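Local atomic coordinates of C-glycoside 3-oxidase (Microbacterium trichothecenolyticum, PDB entry 7DVE), a protein that oxidises the C3 hydroxyl of the sugar in C-glycosides such as isoorientin and mangiferin, using FAD and reducing oxygen to hydrogen peroxide. Residues D110-A116 / L439-Y445; K55-D59 / Q321-S325; T23-L28 / A497-R502. All blocks are in the same frame, centred on the assembly; numbering follows the deposited sequence.

Contact 1 (D110-A116 / L439-Y445); sequences DGLPVAA and LGASLHY. With FAD (flavin-adenine dinucleotide), chain C.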
loop_
_atom_site.group_PDB
_atom_site.type_symbol
_atom_site.label_atom_id
_atom_site.label_comp_id
_atom_site.label_asym_id
_atom_site.label_seq_id
_atom_site.Cartn_x
_atom_site.Cartn_y
_atom_site.Cartn_z
ATOM N N ASP A 110 -16.267 0.836 -16.711
ATOM C CA ASP A 110 -16.249 1.528 -15.425
ATOM C C ASP A 110 -14.968 2.325 -15.238
ATOM O O ASP A 110 -14.993 3.425 -14.666
ATOM C CB ASP A 110 -16.425 0.530 -14.280
ATOM C CG ASP A 110 -17.691 -0.282 -14.425
ATOM O OD1 ASP A 110 -18.772 0.231 -14.070
ATOM O OD2 ASP A 110 -17.616 -1.438 -14.906
ATOM N N GLY A 111 -13.840 1.782 -15.696
ATOM C CA GLY A 111 -12.520 2.339 -15.411
ATOM C C GLY A 111 -12.215 2.418 -13.921
ATOM O O GLY A 111 -12.922 1.889 -13.061
ATOM N N LEU A 112 -11.112 3.118 -13.636
ATOM C CA LEU A 112 -10.674 3.436 -12.280
ATOM C C LEU A 112 -10.486 4.947 -12.193
ATOM O O LEU A 112 -9.349 5.443 -12.194
ATOM C CB LEU A 112 -9.384 2.696 -11.937
ATOM C CG LEU A 112 -9.460 1.163 -11.832
ATOM C CD1 LEU A 112 -8.059 0.588 -11.629
ATOM C CD2 LEU A 112 -10.353 0.773 -10.659
ATOM N N PRO A 113 -11.579 5.714 -12.121
ATOM C CA PRO A 113 -11.444 7.179 -12.292
ATOM C C PRO A 113 -10.470 7.835 -11.323
ATOM O O PRO A 113 -9.752 8.752 -11.740
ATOM C CB PRO A 113 -12.884 7.707 -12.118
ATOM C CG PRO A 113 -13.784 6.520 -11.949
ATOM C CD PRO A 113 -12.985 5.265 -12.227
ATOM N N VAL A 114 -10.381 7.378 -10.066
ATOM C CA VAL A 114 -9.453 7.992 -9.115
ATOM C C VAL A 114 -8.275 7.079 -8.740
ATOM O O VAL A 114 -7.743 7.164 -7.624
ATOM C CB VAL A 114 -10.198 8.456 -7.840
ATOM C CG1 VAL A 114 -11.185 9.576 -8.180
ATOM C CG2 VAL A 114 -10.884 7.275 -7.138
ATOM N N ALA A 115 -7.839 6.220 -9.655
ATOM C CA ALA A 115 -6.535 5.576 -9.513
ATOM C C ALA A 115 -5.476 6.632 -9.241
ATOM O O ALA A 115 -5.366 7.606 -9.988
ATOM C CB ALA A 115 -6.179 4.795 -10.787
ATOM N N ALA A 116 -4.689 6.437 -8.168
ATOM C CA ALA A 116 -3.780 7.470 -7.685
ATOM C C ALA A 116 -2.373 6.921 -7.461
ATOM O O ALA A 116 -2.141 5.711 -7.462
ATOM C CB ALA A 116 -4.311 8.119 -6.402
ATOM N N LEU A 439 -14.297 4.171 -8.263
ATOM C CA LEU A 439 -13.353 3.075 -8.398
ATOM C C LEU A 439 -11.926 3.600 -8.418
ATOM O O LEU A 439 -11.643 4.657 -8.991
ATOM C CB LEU A 439 -13.648 2.262 -9.655
ATOM C CG LEU A 439 -15.056 1.666 -9.584
ATOM C CD1 LEU A 439 -15.433 0.941 -10.874
ATOM C CD2 LEU A 439 -15.193 0.748 -8.384
ATOM N N GLY A 440 -11.033 2.859 -7.758
ATOM C CA GLY A 440 -9.690 3.322 -7.504
ATOM C C GLY A 440 -9.522 4.005 -6.168
ATOM O O GLY A 440 -8.384 4.165 -5.706
ATOM N N ALA A 441 -10.620 4.394 -5.520
ATOM C CA ALA A 441 -10.521 5.128 -4.272
ATOM C C ALA A 441 -9.839 4.329 -3.169
ATOM O O ALA A 441 -9.260 4.935 -2.276
ATOM C CB ALA A 441 -11.905 5.560 -3.809
ATOM N N SER A 442 -9.877 2.989 -3.212
ATOM C CA SER A 442 -9.261 2.207 -2.141
ATOM C C SER A 442 -7.742 2.344 -2.111
ATOM O O SER A 442 -7.136 2.077 -1.074
ATOM C CB SER A 442 -9.634 0.715 -2.264
ATOM O OG SER A 442 -8.911 0.074 -3.304
ATOM N N LEU A 443 -7.125 2.762 -3.221
ATOM C CA LEU A 443 -5.675 2.818 -3.393
ATOM C C LEU A 443 -5.009 1.477 -3.150
ATOM O O LEU A 443 -3.806 1.430 -2.903
ATOM C CB LEU A 443 -5.033 3.870 -2.501
ATOM C CG LEU A 443 -5.770 5.201 -2.411
ATOM C CD1 LEU A 443 -5.372 5.863 -1.108
ATOM C CD2 LEU A 443 -5.451 6.075 -3.603
ATOM N N HIS A 444 -5.772 0.389 -3.215
ATOM C CA HIS A 444 -5.269 -0.980 -3.099
ATOM C C HIS A 444 -5.378 -1.627 -4.478
ATOM O O HIS A 444 -6.442 -2.124 -4.859
ATOM C CB HIS A 444 -6.075 -1.762 -2.063
ATOM C CG HIS A 444 -6.169 -1.089 -0.734
ATOM N ND1 HIS A 444 -7.060 -1.492 0.237
ATOM C CD2 HIS A 444 -5.444 -0.081 -0.186
ATOM C CE1 HIS A 444 -6.905 -0.737 1.313
ATOM N NE2 HIS A 444 -5.926 0.118 1.086
ATOM N N TYR A 445 -4.291 -1.601 -5.236
ATOM C CA TYR A 445 -4.276 -2.157 -6.587
ATOM C C TYR A 445 -3.381 -3.401 -6.582
ATOM O O TYR A 445 -2.182 -3.315 -6.292
ATOM C CB TYR A 445 -3.812 -1.120 -7.618
ATOM C CG TYR A 445 -4.388 0.288 -7.408
ATOM C CD1 TYR A 445 -5.725 0.494 -7.036
ATOM C CD2 TYR A 445 -3.592 1.407 -7.583
ATOM C CE1 TYR A 445 -6.231 1.783 -6.825
ATOM C CE2 TYR A 445 -4.081 2.680 -7.381
ATOM C CZ TYR A 445 -5.390 2.875 -6.995
ATOM O OH TYR A 445 -5.832 4.178 -6.802
HETATM P PA FAD C . 4.358 2.806 -3.125
HETATM O O1A FAD C . 3.589 3.525 -4.170
HETATM O O2A FAD C . 3.969 2.976 -1.705
HETATM O O5B FAD C . 5.872 3.288 -3.402
HETATM C C5B FAD C . 6.427 3.123 -4.709
HETATM C C4B FAD C . 7.495 4.159 -4.948
HETATM O O4B FAD C . 8.041 3.858 -6.267
HETATM C C3B FAD C . 6.884 5.571 -5.065
HETATM O O3B FAD C . 7.594 6.444 -4.164
HETATM C C2B FAD C . 7.202 5.921 -6.526
HETATM O O2B FAD C . 7.522 7.306 -6.685
HETATM C C1B FAD C . 8.450 5.108 -6.801
HETATM N N9A FAD C . 8.668 4.941 -8.284
HETATM C C8A FAD C . 7.693 4.493 -9.092
HETATM N N7A FAD C . 8.171 4.436 -10.341
HETATM C C5A FAD C . 9.438 4.855 -10.320
HETATM C C6A FAD C . 10.347 4.967 -11.298
HETATM N N6A FAD C . 9.944 4.622 -12.520
HETATM N N1A FAD C . 11.602 5.400 -11.071
HETATM C C2A FAD C . 11.950 5.741 -9.762
HETATM N N3A FAD C . 10.984 5.602 -8.747
HETATM C C4A FAD C . 9.750 5.163 -9.047
HETATM N N1 FAD C . -2.570 0.566 2.765
HETATM C C2 FAD C . -2.819 -0.358 3.765
HETATM O O2 FAD C . -2.356 -1.485 3.632
HETATM N N3 FAD C . -3.592 -0.002 4.882
HETATM C C4 FAD C . -4.077 1.318 5.012
HETATM O O4 FAD C . -4.736 1.626 6.011
HETATM C C4X FAD C . -3.818 2.233 3.998
HETATM N N5 FAD C . -4.301 3.500 4.030
HETATM C C5X FAD C . -3.905 4.399 3.083
HETATM C C6 FAD C . -4.279 5.754 3.173
HETATM C C7 FAD C . -3.843 6.703 2.256
HETATM C C7M FAD C . -4.265 8.188 2.390
HETATM C C8 FAD C . -3.016 6.303 1.205
HETATM C C8M FAD C . -2.529 7.344 0.178
HETATM C C9 FAD C . -2.644 4.956 1.099
HETATM C C9A FAD C . -3.088 3.995 2.027
HETATM N N10 FAD C . -2.747 2.691 1.918
HETATM C C10 FAD C . -3.060 1.834 2.893
HETATM C "C1'" FAD C . -1.992 2.146 0.754
HETATM C "C2'" FAD C . -0.480 2.000 0.965
HETATM O "O2'" FAD C . 0.090 3.314 1.078
HETATM C "C3'" FAD C . 0.158 1.182 -0.206
HETATM O "O3'" FAD C . -0.415 -0.133 -0.251
HETATM C "C4'" FAD C . 1.660 0.985 0.006
HETATM O "O4'" FAD C . 2.294 2.250 0.122
HETATM C "C5'" FAD C . 2.280 0.222 -1.197
HETATM O "O5'" FAD C . 3.719 0.229 -1.107
HETATM P P FAD C . 4.699 0.053 -2.383
HETATM O O1P FAD C . 6.119 0.341 -2.042
HETATM O O2P FAD C . 4.345 -1.260 -2.963
HETATM O O3P FAD C . 4.375 1.232 -3.444
#

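Contact 2 (K55-D59 / Q321-S325); sequences KNIAD and QTGLS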
loop_
_atom_site.group_PDB
_atom_site.type_symbol
_atom_site.label_atom_id
_atom_site.label_comp_id
_atom_site.label_asym_id
_atom_site.label_seq_id
_atom_site.Cartn_x
_atom_site.Cartn_y
_atom_site.Cartn_z
ATOM N N LYS A 55 2.783 13.403 8.789
ATOM C CA LYS A 55 2.295 13.873 10.086
ATOM C C LYS A 55 3.391 13.964 11.156
ATOM O O LYS A 55 3.101 14.333 12.303
ATOM C CB LYS A 55 1.179 12.965 10.576
ATOM C CG LYS A 55 -0.062 12.964 9.687
ATOM C CD LYS A 55 -1.345 13.005 10.529
ATOM C CE LYS A 55 -2.566 13.161 9.644
ATOM N NZ LYS A 55 -3.787 12.803 10.405
ATOM N N ASN A 56 4.634 13.622 10.832
ATOM C CA ASN A 56 5.744 13.957 11.707
ATOM C C ASN A 56 6.101 15.434 11.659
ATOM O O ASN A 56 6.882 15.885 12.497
ATOM C CB ASN A 56 6.978 13.138 11.333
ATOM C CG ASN A 56 6.919 11.739 11.859
ATOM O OD1 ASN A 56 7.091 11.504 13.065
ATOM N ND2 ASN A 56 6.686 10.780 10.957
ATOM N N ILE A 57 5.585 16.175 10.685
ATOM C CA ILE A 57 5.951 17.569 10.467
ATOM C C ILE A 57 4.962 18.448 11.222
ATOM O O ILE A 57 3.756 18.415 10.946
ATOM C CB ILE A 57 5.953 17.916 8.971
ATOM C CG1 ILE A 57 6.873 16.984 8.189
ATOM C CG2 ILE A 57 6.373 19.370 8.783
ATOM C CD1 ILE A 57 6.628 17.007 6.679
ATOM N N ALA A 58 5.476 19.249 12.151
ATOM C CA ALA A 58 4.627 20.028 13.045
ATOM C C ALA A 58 4.076 21.281 12.373
ATOM O O ALA A 58 2.929 21.664 12.618
ATOM C CB ALA A 58 5.404 20.420 14.304
ATOM N N ASP A 59 4.879 21.952 11.560
ATOM C CA ASP A 59 4.423 23.189 10.941
ATOM C C ASP A 59 3.397 22.864 9.857
ATOM O O ASP A 59 3.634 21.991 9.014
ATOM C CB ASP A 59 5.613 23.949 10.348
ATOM C CG ASP A 59 5.193 25.208 9.613
ATOM O OD1 ASP A 59 4.713 26.155 10.268
ATOM O OD2 ASP A 59 5.307 25.229 8.370
ATOM N N GLN A 321 -0.032 18.668 17.737
ATOM C CA GLN A 321 0.501 19.348 16.563
ATOM C C GLN A 321 1.286 18.416 15.645
ATOM O O GLN A 321 1.490 18.758 14.475
ATOM C CB GLN A 321 1.385 20.524 16.976
ATOM C CG GLN A 321 1.152 21.754 16.125
ATOM C CD GLN A 321 2.391 22.614 16.007
ATOM O OE1 GLN A 321 3.326 22.510 16.808
ATOM N NE2 GLN A 321 2.414 23.466 14.989
ATOM N N THR A 322 1.761 17.278 16.149
ATOM C CA THR A 322 2.191 16.176 15.308
ATOM C C THR A 322 1.442 14.911 15.717
ATOM O O THR A 322 0.905 14.799 16.822
ATOM C CB THR A 322 3.700 15.926 15.388
ATOM O OG1 THR A 322 3.995 15.163 16.553
ATOM C CG2 THR A 322 4.451 17.222 15.471
ATOM N N GLY A 323 1.389 13.968 14.799
ATOM C CA GLY A 323 0.773 12.703 15.108
ATOM C C GLY A 323 -0.742 12.750 15.208
ATOM O O GLY A 323 -1.435 13.617 14.640
ATOM N N LEU A 324 -1.265 11.778 15.945
ATOM C CA LEU A 324 -2.684 11.487 15.954
ATOM C C LEU A 324 -3.287 11.811 17.309
ATOM O O LEU A 324 -2.601 11.873 18.331
ATOM C CB LEU A 324 -2.958 10.019 15.626
ATOM C CG LEU A 324 -2.181 9.350 14.498
ATOM C CD1 LEU A 324 -2.334 7.803 14.548
ATOM C CD2 LEU A 324 -2.648 9.913 13.201
ATOM N N SER A 325 -4.591 12.022 17.293
ATOM C CA SER A 325 -5.349 12.073 18.520
ATOM C C SER A 325 -5.648 10.652 18.984
ATOM O O SER A 325 -5.459 9.672 18.254
ATOM C CB SER A 325 -6.647 12.817 18.295
ATOM O OG SER A 325 -7.411 12.031 17.387
#

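Contact 3 (T23-L28 / A497-R502); sequences TYARIL and AVRGAR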
loop_
_atom_site.group_PDB
_atom_site.type_symbol
_atom_site.label_atom_id
_atom_site.label_comp_id
_atom_site.label_asym_id
_atom_site.label_seq_id
_atom_site.Cartn_x
_atom_site.Cartn_y
_atom_site.Cartn_z
ATOM N N THR A 23 11.451 -3.040 2.153
ATOM C CA THR A 23 11.567 -4.374 2.727
ATOM C C THR A 23 12.780 -5.088 2.155
ATOM O O THR A 23 13.561 -5.707 2.892
ATOM C CB THR A 23 10.300 -5.189 2.475
ATOM O OG1 THR A 23 9.234 -4.653 3.257
ATOM C CG2 THR A 23 10.521 -6.650 2.888
ATOM N N TYR A 24 12.953 -5.010 0.830
ATOM C CA TYR A 24 14.146 -5.617 0.240
ATOM C C TYR A 24 15.417 -5.031 0.847
ATOM O O TYR A 24 16.348 -5.766 1.210
ATOM C CB TYR A 24 14.145 -5.447 -1.275
ATOM C CG TYR A 24 13.356 -6.514 -1.987
ATOM C CD1 TYR A 24 11.970 -6.419 -2.100
ATOM C CD2 TYR A 24 13.984 -7.617 -2.535
ATOM C CE1 TYR A 24 11.236 -7.393 -2.753
ATOM C CE2 TYR A 24 13.256 -8.600 -3.197
ATOM C CZ TYR A 24 11.888 -8.481 -3.292
ATOM O OH TYR A 24 11.168 -9.438 -3.940
ATOM N N ALA A 25 15.469 -3.701 0.977
ATOM C CA ALA A 25 16.661 -3.065 1.541
ATOM C C ALA A 25 16.942 -3.561 2.954
ATOM O O ALA A 25 18.081 -3.917 3.287
ATOM C CB ALA A 25 16.514 -1.543 1.538
ATOM N N ARG A 26 15.914 -3.617 3.800
ATOM C CA ARG A 26 16.154 -3.998 5.189
ATOM C C ARG A 26 16.529 -5.471 5.313
ATOM O O ARG A 26 17.429 -5.827 6.094
ATOM C CB ARG A 26 14.943 -3.687 6.059
ATOM C CG ARG A 26 15.340 -3.532 7.547
ATOM C CD ARG A 26 14.730 -4.632 8.378
ATOM N NE ARG A 26 14.886 -4.468 9.816
ATOM C CZ ARG A 26 14.115 -3.694 10.566
ATOM N NH1 ARG A 26 13.280 -2.823 10.031
ATOM N NH2 ARG A 26 14.195 -3.786 11.888
ATOM N N ILE A 27 15.861 -6.351 4.558
ATOM C CA ILE A 27 16.183 -7.764 4.700
ATOM C C ILE A 27 17.567 -8.049 4.165
ATOM O O ILE A 27 18.269 -8.917 4.692
ATOM C CB ILE A 27 15.137 -8.666 4.028
ATOM C CG1 ILE A 27 13.768 -8.428 4.654
ATOM C CG2 ILE A 27 15.550 -10.147 4.175
ATOM C CD1 ILE A 27 13.635 -9.121 6.012
ATOM N N LEU A 28 18.005 -7.328 3.135
ATOM C CA LEU A 28 19.372 -7.554 2.686
ATOM C C LEU A 28 20.387 -6.892 3.612
ATOM O O LEU A 28 21.500 -7.406 3.757
ATOM C CB LEU A 28 19.547 -7.087 1.232
ATOM C CG LEU A 28 18.719 -7.879 0.202
ATOM C CD1 LEU A 28 18.591 -7.175 -1.147
ATOM C CD2 LEU A 28 19.274 -9.303 0.031
ATOM N N ALA A 497 7.553 -9.584 -0.206
ATOM C CA ALA A 497 8.873 -8.972 -0.358
ATOM C C ALA A 497 9.900 -9.635 0.558
ATOM O O ALA A 497 11.070 -9.789 0.182
ATOM C CB ALA A 497 8.790 -7.469 -0.077
ATOM N N VAL A 498 9.480 -10.024 1.768
ATOM C CA VAL A 498 10.374 -10.710 2.698
ATOM C C VAL A 498 10.887 -12.001 2.079
ATOM O O VAL A 498 12.092 -12.306 2.121
ATOM C CB VAL A 498 9.660 -10.995 4.031
ATOM C CG1 VAL A 498 10.543 -11.838 4.900
ATOM C CG2 VAL A 498 9.231 -9.691 4.726
ATOM N N ARG A 499 9.974 -12.795 1.512
ATOM C CA ARG A 499 10.432 -14.026 0.853
ATOM C C ARG A 499 11.386 -13.711 -0.301
ATOM O O ARG A 499 12.439 -14.343 -0.449
ATOM C CB ARG A 499 9.261 -14.870 0.351
ATOM C CG ARG A 499 9.747 -16.265 -0.034
ATOM C CD ARG A 499 8.713 -17.148 -0.680
ATOM N NE ARG A 499 9.402 -18.083 -1.554
ATOM C CZ ARG A 499 8.977 -19.304 -1.844
ATOM N NH1 ARG A 499 7.840 -19.773 -1.361
ATOM N NH2 ARG A 499 9.718 -20.075 -2.632
ATOM N N GLY A 500 11.045 -12.718 -1.117
ATOM C CA GLY A 500 11.901 -12.401 -2.258
ATOM C C GLY A 500 13.298 -11.957 -1.849
ATOM O O GLY A 500 14.298 -12.398 -2.424
ATOM N N ALA A 501 13.383 -11.066 -0.857
ATOM C CA ALA A 501 14.677 -10.574 -0.394
ATOM C C ALA A 501 15.486 -11.668 0.290
ATOM O O ALA A 501 16.716 -11.702 0.152
ATOM C CB ALA A 501 14.481 -9.384 0.545
ATOM N N ARG A 502 14.826 -12.578 1.012
ATOM C CA ARG A 502 15.544 -13.734 1.543
ATOM C C ARG A 502 16.120 -14.580 0.421
ATOM O O ARG A 502 17.234 -15.106 0.535
ATOM C CB ARG A 502 14.615 -14.582 2.402
ATOM C CG ARG A 502 14.224 -13.954 3.683
ATOM C CD ARG A 502 13.209 -14.830 4.356
ATOM N NE ARG A 502 13.176 -14.594 5.792
ATOM C CZ ARG A 502 12.343 -15.201 6.619
ATOM N NH1 ARG A 502 11.470 -16.098 6.185
ATOM N NH2 ARG A 502 12.383 -14.899 7.912
#

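Contact 1 (D110-A116 / L439-Y445)
Two type I beta turns, Leu-112 to Ala-115 and Gly-440 to Leu-443, pack against each other in this GMC oxidoreductase, and the 439-445 loop runs on to the flavin. Leu-439, with 106 Å² covered, is the centre of the contact. Its side chain lies along the start of 110-116, CB 3.8 Å from Leu-112 CD2 and CD1 3.6 Å from Asp-110 CB, while its carbonyl accepts the first cross-segment hydrogen bond, Val-114 N to Leu-439 O at 3.2 Å. Asp-110 turns its carboxylate elsewhere, to the backbone N of Leu-404. Val-114 also packs through its side chain, CG2 3.9 Å from Ala-441 CB and 3.3 Å from Ala-441 N. Between these residues the backbones close to a CA separation of 4.4 Å at Ala-115 and Gly-440; a CB on Gly-440 would collide with Ala-115 N, so glycine suits both this spacing and its own backbone angles.

Tyr-445 ties the other end. Just ahead of it, Leu-443 CD1 packs 3.3 Å from FAD C8, and His-444 brings NE2 to 3.8 Å from FAD N1 with ND1 hydrogen-bonded to Gln-298. The loop that packs on 110-116 thus also carries the inferred proton acceptor, His-444. The Tyr-445 hydroxyl serves both segments at once, accepting from Ala-116 N at 2.9 Å and donating to Gly-440 O at 2.8 Å.

Contact 2 (K55-D59 / Q321-S325)
This is a surface contact between two loops, joined by a single backbone hydrogen bond and side-chain packing. Segment 55-59 follows strand 37-40 of the parallel, Rossmann-type FAD-binding sheet and leads from the end of a short 3-10 turn into helix 60-69; segment 321-325 belongs to the long connection between strands 300-307 and 330-333 of the large antiparallel sheet. The contact therefore joins the FAD-binding part of the GMC fold to the antiparallel sheet.

The bond runs from Gly-323 N to Lys-55 O, 3.0 Å long and close to straight at 163°. Gly-323 has a positive phi of 73°. Next to the bond, Thr-322 points its CB toward the other loop: CB lies 3.5 Å from Lys-55 O, and CG2 packs 3.5 Å from Ala-58 CB. Gln-321 reaches along the outside, with NE2 3.0 Å from Ala-58 O, but the angle there is too poor for a hydrogen bond. At the other end the Lys-55 side chain extends past Gly-323 until NZ is 4.2 Å from Leu-324 CD2.

Strand 210-212 and Arg-205 touch both loops: Val-211 meets Lys-55 and Asn-56, Leu-210 pairs through its backbone with Leu-324, and Arg-205 bonds to Asn-56 OD1 and touches Thr-322. Asp-59 is the N-cap of helix 60-69, its OD2 accepting from Glu-62 N. The one bond across is main-chain to main-chain, at a glycine whose positive phi favours that residue; the rest is van der Waals contact, with the threonine methyl adding a small apolar patch.

Contact 3 (T23-L28 / A497-R502)
Helix 19-31, which follows the first strand of the FAD-binding Rossmann-type domain, packs here against the C-terminal helix 490-510. The short segments run at 47° to one another, signed -47°, with their axes 8.7 Å apart.

Apolar contacts make up most of the interface. Ala-501, its most covered residue, places CB 3.6 Å from Ile-27 CB and also 3.6 Å from Tyr-24 CD2. One turn earlier, Ala-497 CB meets Thr-23 CG2 at 3.5 Å and Tyr-24 CE1 at 3.6 Å. Val-498 fills in beside them, CG2 3.8 Å from Thr-23 CG2.

The aromatic contact is Tyr-24, which lies along the Ala-497 to Ala-501 turn with one ring face toward Ala-497 O. Its OH sits 3.5 Å from Gly-500 CA, where a CB would clash with the hydroxyl.

The arginine ends look outward from the seam in salt bridges, Arg-502 with Glu-152 and Arg-499 with Asp-464. Thr-23 OG1 bonds to Pro-19 O within its own helix, while its methyl faces the seam. With small residues facing the tyrosine and isoleucine, the two helices hold together by shape and apolar burial, at the cost of a buried Tyr-24 hydroxyl with no polar partner in the model.

Overall arrangement
Contacts 1 and 3 are buried, on opposite sides of the chain's centre, whereas contact 2 lies at the surface; the centres are 28 to 30 Å apart and none touch. No helix or strand is shared among them. Contact 3 joins the two ends of the chain, helix to helix, so both other contacts fall between its segments in sequence, while the segments of contacts 1 and 2 alternate. Chemistry follows place: contact 3 is apolar between regular helices, contact 1 mixes leucine and valine packing with two hydrogen bonds between loops, one of which reaches the flavin, and contact 2 relies on one main-chain bond with modest packing.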